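Side-chain contacts in cryptochrome DASH, chloroplastic/mitochondrial (Arabidopsis thaliana, PDB 2J4D), which repairs cyclobutane pyrimidine dimers in single-stranded DNA, binds DNA without sequence specificity, carries FAD and a folate antenna, and may act as a photoreceptor: residues R51-D56 with M110-N115; M99-D104 with L292-I297; T176-D181 with S200-C205. All coordinates share one frame; numbering follows the deposited sequence.

Interaction 1: residues R51-D56 with M110-N115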
loop_
_atom_site.group_PDB
_atom_site.type_symbol
_atom_site.label_atom_id
_atom_site.label_comp_id
_atom_site.label_asym_id
_atom_site.label_seq_id
_atom_site.Cartn_x
_atom_site.Cartn_y
_atom_site.Cartn_z
ATOM N N ARG A 51 11.313 0.343 -6.164
ATOM C CA ARG A 51 12.393 1.027 -5.456
ATOM C C ARG A 51 13.710 0.341 -5.767
ATOM O O ARG A 51 13.733 -0.785 -6.284
ATOM C CB ARG A 51 12.183 0.953 -3.937
ATOM C CG ARG A 51 12.266 -0.488 -3.396
ATOM C CD ARG A 51 12.179 -0.579 -1.875
ATOM N NE ARG A 51 12.434 -1.954 -1.427
ATOM C CZ ARG A 51 11.543 -2.945 -1.475
ATOM N NH1 ARG A 51 10.312 -2.724 -1.936
ATOM N NH2 ARG A 51 11.891 -4.171 -1.099
ATOM N N VAL A 52 14.796 1.032 -5.432
ATOM C CA VAL A 52 16.141 0.519 -5.606
ATOM C C VAL A 52 16.639 0.084 -4.227
ATOM O O VAL A 52 17.213 -0.993 -4.078
ATOM C CB VAL A 52 17.081 1.607 -6.174
ATOM C CG1 VAL A 52 18.519 1.123 -6.155
ATOM C CG2 VAL A 52 16.665 1.950 -7.588
ATOM N N LEU A 53 16.393 0.907 -3.212
ATOM C CA LEU A 53 16.834 0.580 -1.853
ATOM C C LEU A 53 16.253 -0.714 -1.298
ATOM O O LEU A 53 15.090 -1.045 -1.543
ATOM C CB LEU A 53 16.466 1.695 -0.867
ATOM C CG LEU A 53 17.349 2.927 -0.684
ATOM C CD1 LEU A 53 16.786 3.761 0.451
ATOM C CD2 LEU A 53 18.777 2.512 -0.361
ATOM N N ASP A 54 17.074 -1.434 -0.538
ATOM C CA ASP A 54 16.646 -2.658 0.125
ATOM C C ASP A 54 15.763 -3.535 -0.757
ATOM O O ASP A 54 14.695 -3.989 -0.337
ATOM C CB ASP A 54 15.908 -2.276 1.415
ATOM C CG ASP A 54 15.492 -3.482 2.234
ATOM O OD1 ASP A 54 16.266 -4.457 2.292
ATOM O OD2 ASP A 54 14.399 -3.447 2.833
ATOM N N ASN A 55 16.220 -3.767 -1.982
ATOM C CA ASN A 55 15.487 -4.583 -2.942
ATOM C C ASN A 55 16.272 -5.870 -3.198
ATOM O O ASN A 55 17.246 -5.856 -3.954
ATOM C CB ASN A 55 15.323 -3.820 -4.263
ATOM C CG ASN A 55 14.419 -4.546 -5.247
ATOM O OD1 ASN A 55 14.405 -5.767 -5.301
ATOM N ND2 ASN A 55 13.671 -3.791 -6.034
ATOM N N ASP A 56 15.846 -6.968 -2.570
ATOM C CA ASP A 56 16.512 -8.261 -2.727
ATOM C C ASP A 56 16.438 -8.839 -4.131
ATOM O O ASP A 56 17.356 -9.545 -4.562
ATOM C CB ASP A 56 15.938 -9.295 -1.755
ATOM C CG ASP A 56 16.420 -9.089 -0.342
ATOM O OD1 ASP A 56 17.574 -8.654 -0.169
ATOM O OD2 ASP A 56 15.653 -9.374 0.595
ATOM N N MET A 110 18.424 4.950 -13.525
ATOM C CA MET A 110 19.399 5.604 -14.388
ATOM C C MET A 110 20.592 6.123 -13.591
ATOM O O MET A 110 21.729 6.079 -14.061
ATOM C CB MET A 110 18.746 6.748 -15.159
ATOM C CG MET A 110 17.728 6.267 -16.172
ATOM S SD MET A 110 17.001 7.596 -17.117
ATOM C CE MET A 110 16.554 6.742 -18.579
ATOM N N LYS A 111 20.347 6.601 -12.378
ATOM C CA LYS A 111 21.443 7.111 -11.566
ATOM C C LYS A 111 22.458 6.026 -11.228
ATOM O O LYS A 111 23.624 6.322 -10.951
ATOM C CB LYS A 111 20.905 7.759 -10.292
ATOM C CG LYS A 111 19.943 8.894 -10.594
ATOM C CD LYS A 111 19.621 9.740 -9.379
ATOM C CE LYS A 111 19.027 8.915 -8.260
ATOM N NZ LYS A 111 18.350 9.800 -7.274
ATOM N N ARG A 112 22.020 4.771 -11.257
ATOM C CA ARG A 112 22.909 3.655 -10.960
ATOM C C ARG A 112 23.389 2.946 -12.232
ATOM O O ARG A 112 23.907 1.829 -12.171
ATOM C CB ARG A 112 22.212 2.652 -10.038
ATOM C CG ARG A 112 21.541 3.304 -8.840
ATOM C CD ARG A 112 21.994 2.726 -7.517
ATOM N NE ARG A 112 21.271 3.352 -6.410
ATOM C CZ ARG A 112 21.444 3.060 -5.122
ATOM N NH1 ARG A 112 22.327 2.139 -4.751
ATOM N NH2 ARG A 112 20.724 3.694 -4.200
ATOM N N GLY A 113 23.210 3.590 -13.383
ATOM C CA GLY A 113 23.661 2.994 -14.633
ATOM C C GLY A 113 22.703 2.060 -15.353
ATOM O O GLY A 113 23.093 1.365 -16.291
ATOM N N LEU A 114 21.447 2.024 -14.926
ATOM C CA LEU A 114 20.467 1.154 -15.581
ATOM C C LEU A 114 19.374 2.020 -16.179
ATOM O O LEU A 114 19.562 3.209 -16.408
ATOM C CB LEU A 114 19.845 0.185 -14.562
ATOM C CG LEU A 114 20.760 -0.849 -13.902
ATOM C CD1 LEU A 114 20.027 -1.531 -12.753
ATOM C CD2 LEU A 114 21.207 -1.879 -14.938
ATOM N N ASN A 115 18.229 1.408 -16.439
ATOM C CA ASN A 115 17.078 2.127 -16.960
ATOM C C ASN A 115 15.904 1.191 -16.734
ATOM O O ASN A 115 16.089 0.062 -16.290
ATOM C CB ASN A 115 17.216 2.414 -18.454
ATOM C CG ASN A 115 16.281 3.525 -18.922
ATOM O OD1 ASN A 115 15.255 3.803 -18.299
ATOM N ND2 ASN A 115 16.632 4.160 -20.034
#
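Val52, in the loop between strand 41-46 and helix 56-63, and Arg112, just past the end of helix 92-111, face each other with their CA atoms 9.2 Å apart, a gap that side chains alone bridge. They come from opposite directions. Val52 lays CG1 over one face of the Arg112 guanidinium, 3.5 Å above its plane and displaced toward the rim; the nearest pair is Val52 CG1 to Arg112 NE at 3.6 Å. With CG1 anti to the backbone N (chi1 172°), this methyl is the branch that does the touching. Leu53 CD2 reaches Arg112 NH2 obliquely at 4.5 Å. The flat cation thus lies against aliphatic groups, while its NH1 is hydrogen-bonded to Pro214 O. On the loop side, Arg51 folds back on its own turn: its NH2 donates to Asp54 O over 2.9 Å, and the acceptor lies in the guanidinium plane. Asn55 ND2 holds Arg51 O at 3.0 Å, and Asn55 OD1 caps helix 56-63 through Leu58 N. Arg112 itself sits in the Schellman motif that ends helix 92-111, with Gly113 as its C-prime residue, in the alpha/beta domain of the photolyase family.

Interaction 2: residues M99-D104 with L292-I297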
loop_
_atom_site.group_PDB
_atom_site.type_symbol
_atom_site.label_atom_id
_atom_site.label_comp_id
_atom_site.label_asym_id
_atom_site.label_seq_id
_atom_site.Cartn_x
_atom_site.Cartn_y
_atom_site.Cartn_z
ATOM N N MET A 99 1.918 6.290 -11.855
ATOM C CA MET A 99 2.739 6.898 -12.903
ATOM C C MET A 99 3.919 7.655 -12.296
ATOM O O MET A 99 5.042 7.558 -12.794
ATOM C CB MET A 99 1.910 7.840 -13.795
ATOM C CG MET A 99 0.751 7.153 -14.532
ATOM S SD MET A 99 1.236 5.605 -15.378
ATOM C CE MET A 99 -0.105 4.543 -14.962
ATOM N N GLU A 100 3.675 8.412 -11.231
ATOM C CA GLU A 100 4.766 9.135 -10.586
ATOM C C GLU A 100 5.804 8.139 -10.065
ATOM O O GLU A 100 7.005 8.399 -10.147
ATOM C CB GLU A 100 4.234 10.020 -9.449
ATOM C CG GLU A 100 3.294 11.112 -9.958
ATOM C CD GLU A 100 2.801 12.057 -8.877
ATOM O OE1 GLU A 100 2.322 11.586 -7.826
ATOM O OE2 GLU A 100 2.878 13.285 -9.091
ATOM N N CYS A 101 5.347 6.997 -9.544
ATOM C CA CYS A 101 6.266 5.966 -9.042
ATOM C C CYS A 101 7.167 5.444 -10.158
ATOM O O CYS A 101 8.363 5.233 -9.958
ATOM C CB CYS A 101 5.500 4.774 -8.456
ATOM S SG CYS A 101 4.642 5.096 -6.896
ATOM N N LEU A 102 6.580 5.217 -11.330
ATOM C CA LEU A 102 7.340 4.706 -12.468
ATOM C C LEU A 102 8.354 5.728 -12.967
ATOM O O LEU A 102 9.488 5.373 -13.265
ATOM C CB LEU A 102 6.394 4.300 -13.601
ATOM C CG LEU A 102 5.436 3.151 -13.247
ATOM C CD1 LEU A 102 4.513 2.889 -14.433
ATOM C CD2 LEU A 102 6.225 1.879 -12.890
ATOM N N VAL A 103 7.945 6.990 -13.062
ATOM C CA VAL A 103 8.861 8.040 -13.508
ATOM C C VAL A 103 10.071 8.070 -12.579
ATOM O O VAL A 103 11.218 8.103 -13.033
ATOM C CB VAL A 103 8.185 9.436 -13.483
ATOM C CG1 VAL A 103 9.233 10.540 -13.679
ATOM C CG2 VAL A 103 7.133 9.524 -14.576
ATOM N N ASP A 104 9.809 8.041 -11.275
ATOM C CA ASP A 104 10.873 8.097 -10.278
ATOM C C ASP A 104 11.782 6.865 -10.292
ATOM O O ASP A 104 13.002 6.984 -10.114
ATOM C CB ASP A 104 10.260 8.289 -8.884
ATOM C CG ASP A 104 11.305 8.536 -7.808
ATOM O OD1 ASP A 104 12.004 9.571 -7.877
ATOM O OD2 ASP A 104 11.424 7.695 -6.889
ATOM N N LEU A 292 4.482 2.176 0.939
ATOM C CA LEU A 292 4.689 0.784 1.324
ATOM C C LEU A 292 3.914 -0.126 0.374
ATOM O O LEU A 292 4.420 -1.167 -0.051
ATOM C CB LEU A 292 4.229 0.543 2.770
ATOM C CG LEU A 292 5.228 1.021 3.833
ATOM C CD1 LEU A 292 4.570 1.069 5.199
ATOM C CD2 LEU A 292 6.440 0.077 3.832
ATOM N N ALA A 293 2.694 0.272 0.024
ATOM C CA ALA A 293 1.855 -0.534 -0.870
ATOM C C ALA A 293 2.509 -0.745 -2.234
ATOM O O ALA A 293 2.463 -1.839 -2.799
ATOM C CB ALA A 293 0.484 0.124 -1.038
ATOM N N PHE A 294 3.124 0.301 -2.764
ATOM C CA PHE A 294 3.794 0.193 -4.051
ATOM C C PHE A 294 5.229 -0.307 -3.936
ATOM O O PHE A 294 5.911 -0.505 -4.948
ATOM C CB PHE A 294 3.764 1.543 -4.762
ATOM C CG PHE A 294 2.501 1.778 -5.531
ATOM C CD1 PHE A 294 2.363 1.278 -6.822
ATOM C CD2 PHE A 294 1.438 2.463 -4.952
ATOM C CE1 PHE A 294 1.180 1.456 -7.531
ATOM C CE2 PHE A 294 0.248 2.650 -5.647
ATOM C CZ PHE A 294 0.116 2.145 -6.942
ATOM N N GLY A 295 5.687 -0.510 -2.704
ATOM C CA GLY A 295 7.048 -0.968 -2.498
ATOM C C GLY A 295 8.089 0.111 -2.778
ATOM O O GLY A 295 9.241 -0.216 -3.085
ATOM N N CYS A 296 7.686 1.383 -2.693
ATOM C CA CYS A 296 8.600 2.517 -2.896
ATOM C C CYS A 296 9.567 2.599 -1.719
ATOM O O CYS A 296 10.671 3.129 -1.846
ATOM C CB CYS A 296 7.834 3.834 -3.014
ATOM S SG CYS A 296 6.857 3.961 -4.518
ATOM N N ILE A 297 9.119 2.114 -0.566
ATOM C CA ILE A 297 9.957 2.042 0.635
ATOM C C ILE A 297 9.653 0.688 1.266
ATOM O O ILE A 297 8.619 0.072 0.979
ATOM C CB ILE A 297 9.668 3.163 1.681
ATOM C CG1 ILE A 297 8.198 3.118 2.112
ATOM C CG2 ILE A 297 10.085 4.529 1.119
ATOM C CD1 ILE A 297 7.842 4.125 3.197
#
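Cys101 on helix 92-111 meets Cys296 and Phe294 in the turn after helix 289-293, a turn built as a Schellman motif with Gly295 at positive phi. Helix 92-111 belongs to the alpha/beta part of the photolyase fold, and the last turn of helix 289-293 carries Leu292, which touches FAD. The tight part of the contact gathers at one atom. Cys101 SG lies 3.4 Å from Cys296 SG, close packing of two sulfurs that are not joined by a disulfide, and the same Cys101 sulfur forms a sulfur-aromatic contact with Phe294, 4.6 Å from the ring centroid and 27° off the ring normal. Both cysteines have SG anti to the carbonyl carbon (chi1 -70° in Cys101, -69° in Cys296), which directs each sulfur across the gap toward the other. Elsewhere the two segments draw apart. Asp104 OD2 stays 6.4 Å from Cys296 SG, and Asp104 OD1 is hydrogen-bonded to Ser253 OG, whereas Glu100, on the partly exposed side of the helix, forms a salt bridge with Arg247. The Phe294 ring is further packed by Phe97, Leu98 and Arg94 of the same long helix, and Cys101 also touches Leu50. Within the turn, Gly295 N closes on Leu292 O, and at the sulfur-aromatic contact the ring atom nearest to Cys101 SG is Phe294 CG, at 4.2 Å.

Interaction 3: residues T176-D181 with S200-C205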
loop_
_atom_site.group_PDB
_atom_site.type_symbol
_atom_site.label_atom_id
_atom_site.label_comp_id
_atom_site.label_asym_id
_atom_site.label_seq_id
_atom_site.Cartn_x
_atom_site.Cartn_y
_atom_site.Cartn_z
ATOM N N THR A 176 7.752 -7.949 3.647
ATOM C CA THR A 176 7.500 -7.946 5.102
ATOM C C THR A 176 8.667 -7.534 5.998
ATOM O O THR A 176 9.822 -7.636 5.601
ATOM C CB THR A 176 7.005 -9.321 5.564
ATOM O OG1 THR A 176 7.986 -10.311 5.237
ATOM C CG2 THR A 176 5.680 -9.664 4.889
ATOM N N MET A 177 8.360 -7.077 7.216
ATOM C CA MET A 177 9.409 -6.651 8.140
ATOM C C MET A 177 10.092 -7.887 8.692
ATOM O O MET A 177 11.312 -7.930 8.799
ATOM C CB MET A 177 8.849 -5.805 9.281
ATOM C CG MET A 177 9.937 -5.096 10.083
ATOM S SD MET A 177 9.283 -3.712 11.023
ATOM C CE MET A 177 8.235 -4.573 12.214
ATOM N N TYR A 178 9.289 -8.878 9.063
ATOM C CA TYR A 178 9.815 -10.152 9.518
ATOM C C TYR A 178 9.750 -11.048 8.281
ATOM O O TYR A 178 8.709 -11.143 7.635
ATOM C CB TYR A 178 8.954 -10.747 10.636
ATOM C CG TYR A 178 9.176 -10.081 11.967
ATOM C CD1 TYR A 178 8.357 -9.038 12.392
ATOM C CD2 TYR A 178 10.233 -10.471 12.792
ATOM C CE1 TYR A 178 8.585 -8.396 13.609
ATOM C CE2 TYR A 178 10.471 -9.833 14.014
ATOM C CZ TYR A 178 9.642 -8.798 14.412
ATOM O OH TYR A 178 9.870 -8.166 15.611
ATOM N N HIS A 179 10.857 -11.703 7.959
ATOM C CA HIS A 179 10.922 -12.572 6.787
ATOM C C HIS A 179 10.147 -13.873 6.979
ATOM O O HIS A 179 10.192 -14.479 8.046
ATOM C CB HIS A 179 12.392 -12.877 6.461
ATOM C CG HIS A 179 12.612 -13.394 5.074
ATOM N ND1 HIS A 179 12.196 -14.643 4.668
ATOM C CD2 HIS A 179 13.214 -12.831 4.000
ATOM C CE1 HIS A 179 12.531 -14.829 3.403
ATOM N NE2 HIS A 179 13.151 -13.744 2.974
ATOM N N LYS A 180 9.448 -14.312 5.935
ATOM C CA LYS A 180 8.661 -15.539 6.016
ATOM C C LYS A 180 9.491 -16.752 6.464
ATOM O O LYS A 180 9.025 -17.568 7.261
ATOM C CB LYS A 180 8.011 -15.832 4.657
ATOM C CG LYS A 180 6.992 -16.974 4.680
ATOM C CD LYS A 180 6.228 -17.053 3.355
ATOM C CE LYS A 180 6.829 -18.067 2.401
ATOM N NZ LYS A 180 6.541 -19.466 2.832
ATOM N N ASP A 181 10.718 -16.860 5.959
ATOM C CA ASP A 181 11.589 -17.983 6.294
ATOM C C ASP A 181 12.092 -17.983 7.737
ATOM O O ASP A 181 12.550 -19.020 8.231
ATOM C CB ASP A 181 12.805 -18.014 5.364
ATOM C CG ASP A 181 12.430 -18.261 3.922
ATOM O OD1 ASP A 181 11.322 -18.770 3.681
ATOM O OD2 ASP A 181 13.249 -17.956 3.034
ATOM N N SER A 200 4.913 -13.893 19.489
ATOM C CA SER A 200 5.814 -14.930 18.992
ATOM C C SER A 200 6.972 -14.417 18.155
ATOM O O SER A 200 8.120 -14.789 18.394
ATOM C CB SER A 200 5.045 -15.975 18.181
ATOM O OG SER A 200 4.066 -16.595 18.986
ATOM N N VAL A 201 6.690 -13.580 17.161
ATOM C CA VAL A 201 7.782 -13.079 16.341
ATOM C C VAL A 201 8.706 -12.175 17.144
ATOM O O VAL A 201 9.922 -12.224 16.967
ATOM C CB VAL A 201 7.278 -12.333 15.075
ATOM C CG1 VAL A 201 6.488 -13.301 14.200
ATOM C CG2 VAL A 201 6.421 -11.135 15.463
ATOM N N GLU A 202 8.144 -11.367 18.040
ATOM C CA GLU A 202 8.967 -10.465 18.846
ATOM C C GLU A 202 9.839 -11.227 19.827
ATOM O O GLU A 202 10.921 -10.778 20.193
ATOM C CB GLU A 202 8.093 -9.459 19.602
ATOM C CG GLU A 202 7.401 -8.459 18.691
ATOM C CD GLU A 202 6.826 -7.272 19.436
ATOM O OE1 GLU A 202 5.948 -7.469 20.299
ATOM O OE2 GLU A 202 7.258 -6.136 19.151
ATOM N N ALA A 203 9.375 -12.394 20.249
ATOM C CA ALA A 203 10.146 -13.185 21.192
ATOM C C ALA A 203 11.123 -14.143 20.518
ATOM O O ALA A 203 12.200 -14.421 21.055
ATOM C CB ALA A 203 9.207 -13.964 22.101
ATOM N N LYS A 204 10.773 -14.630 19.331
ATOM C CA LYS A 204 11.636 -15.600 18.675
ATOM C C LYS A 204 12.288 -15.207 17.357
ATOM O O LYS A 204 13.028 -16.002 16.776
ATOM C CB LYS A 204 10.856 -16.896 18.466
ATOM C CG LYS A 204 10.134 -17.383 19.707
ATOM C CD LYS A 204 9.440 -18.696 19.421
ATOM C CE LYS A 204 8.390 -19.020 20.462
ATOM N NZ LYS A 204 7.697 -20.295 20.115
ATOM N N CYS A 205 12.032 -13.998 16.878
ATOM C CA CYS A 205 12.618 -13.585 15.606
ATOM C C CYS A 205 13.381 -12.287 15.679
ATOM O O CYS A 205 13.191 -11.481 16.591
ATOM C CB CYS A 205 11.538 -13.403 14.540
ATOM S SG CYS A 205 10.480 -14.803 14.287
HETATM O O HOH W 1 11.794 -9.035 17.189
HETATM O O HOH W 2 9.300 -5.731 16.842
#
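Tyr178 OH is gripped by two waters, both in the plane of the ring at its edge, and through them it reaches helix 194-204. Water 1 stands 2.6 Å from Tyr178 OH and donates to the backbone carbonyl of Cys205; water 2 stands 2.8 Å from Tyr178 OH and donates to Glu202 OE2. Two solvent bridges therefore tie the phenol end to the helix, one to the main chain at the helix terminus and one to a carboxylate whose plane is turned 88° from the ring. That carboxylate is itself held by Arg198, in a salt bridge through OE1, and by Tyr320 through OE2. Away from the hydroxyl the contact becomes apolar. Val201 lies over one face of the Tyr178 ring in a CH-pi contact, its CB 4.1 Å from the centroid and only 5° off the ring normal. Its CG2, set between the backbone N and the carbonyl carbon (chi1 -62° for CG1), extends over the same face toward Tyr178 CE1 and CZ. Cys205 CB approaches obliquely, 3.7 Å from Tyr178 CD2, while Cys205 N bonds back to Val201 O in the last helical turn. The loop that presents the tyrosine is shaped by its own polar bonds: Thr176 OG1 donates to Tyr178 O over 2.6 Å from above the carbonyl plane, and Asp181 N meets His179 ND1 at 3.0 Å in the plane of the imidazole. Asp330 of helix 317-339 receives the backbone N-H groups of Met177 and Tyr178. The arrangement is a loop packed on a helix end within the DNA photolyase family region: the connection leaving strand 168-172, the outermost strand of the five-stranded parallel sheet within this chain, lies against the C-terminal end of helix 194-204.

How the interactions relate
Interactions 1 and 2 are neighbours, with centres 12 Å apart, and share helix 92-111: interaction 2 uses its middle, interaction 1 its end. They touch, as Arg51 NH1 lies 3.0 Å from Gly295 O, a probable hydrogen bond, and Arg51 CB packs 3.4 Å from Cys296 O. Interaction 3 touches neither: its centre is 27 Å from that of interaction 1, though their nearest atoms are about 5 Å apart, and 25 Å from that of interaction 2, in whose chain loop it is nested. Interaction 2 lies near both cofactors: the Phe294 side chain is about 10 Å from FAD and about 11 Å from the folate, while the Tyr178 side chain is about 12 Å from FAD.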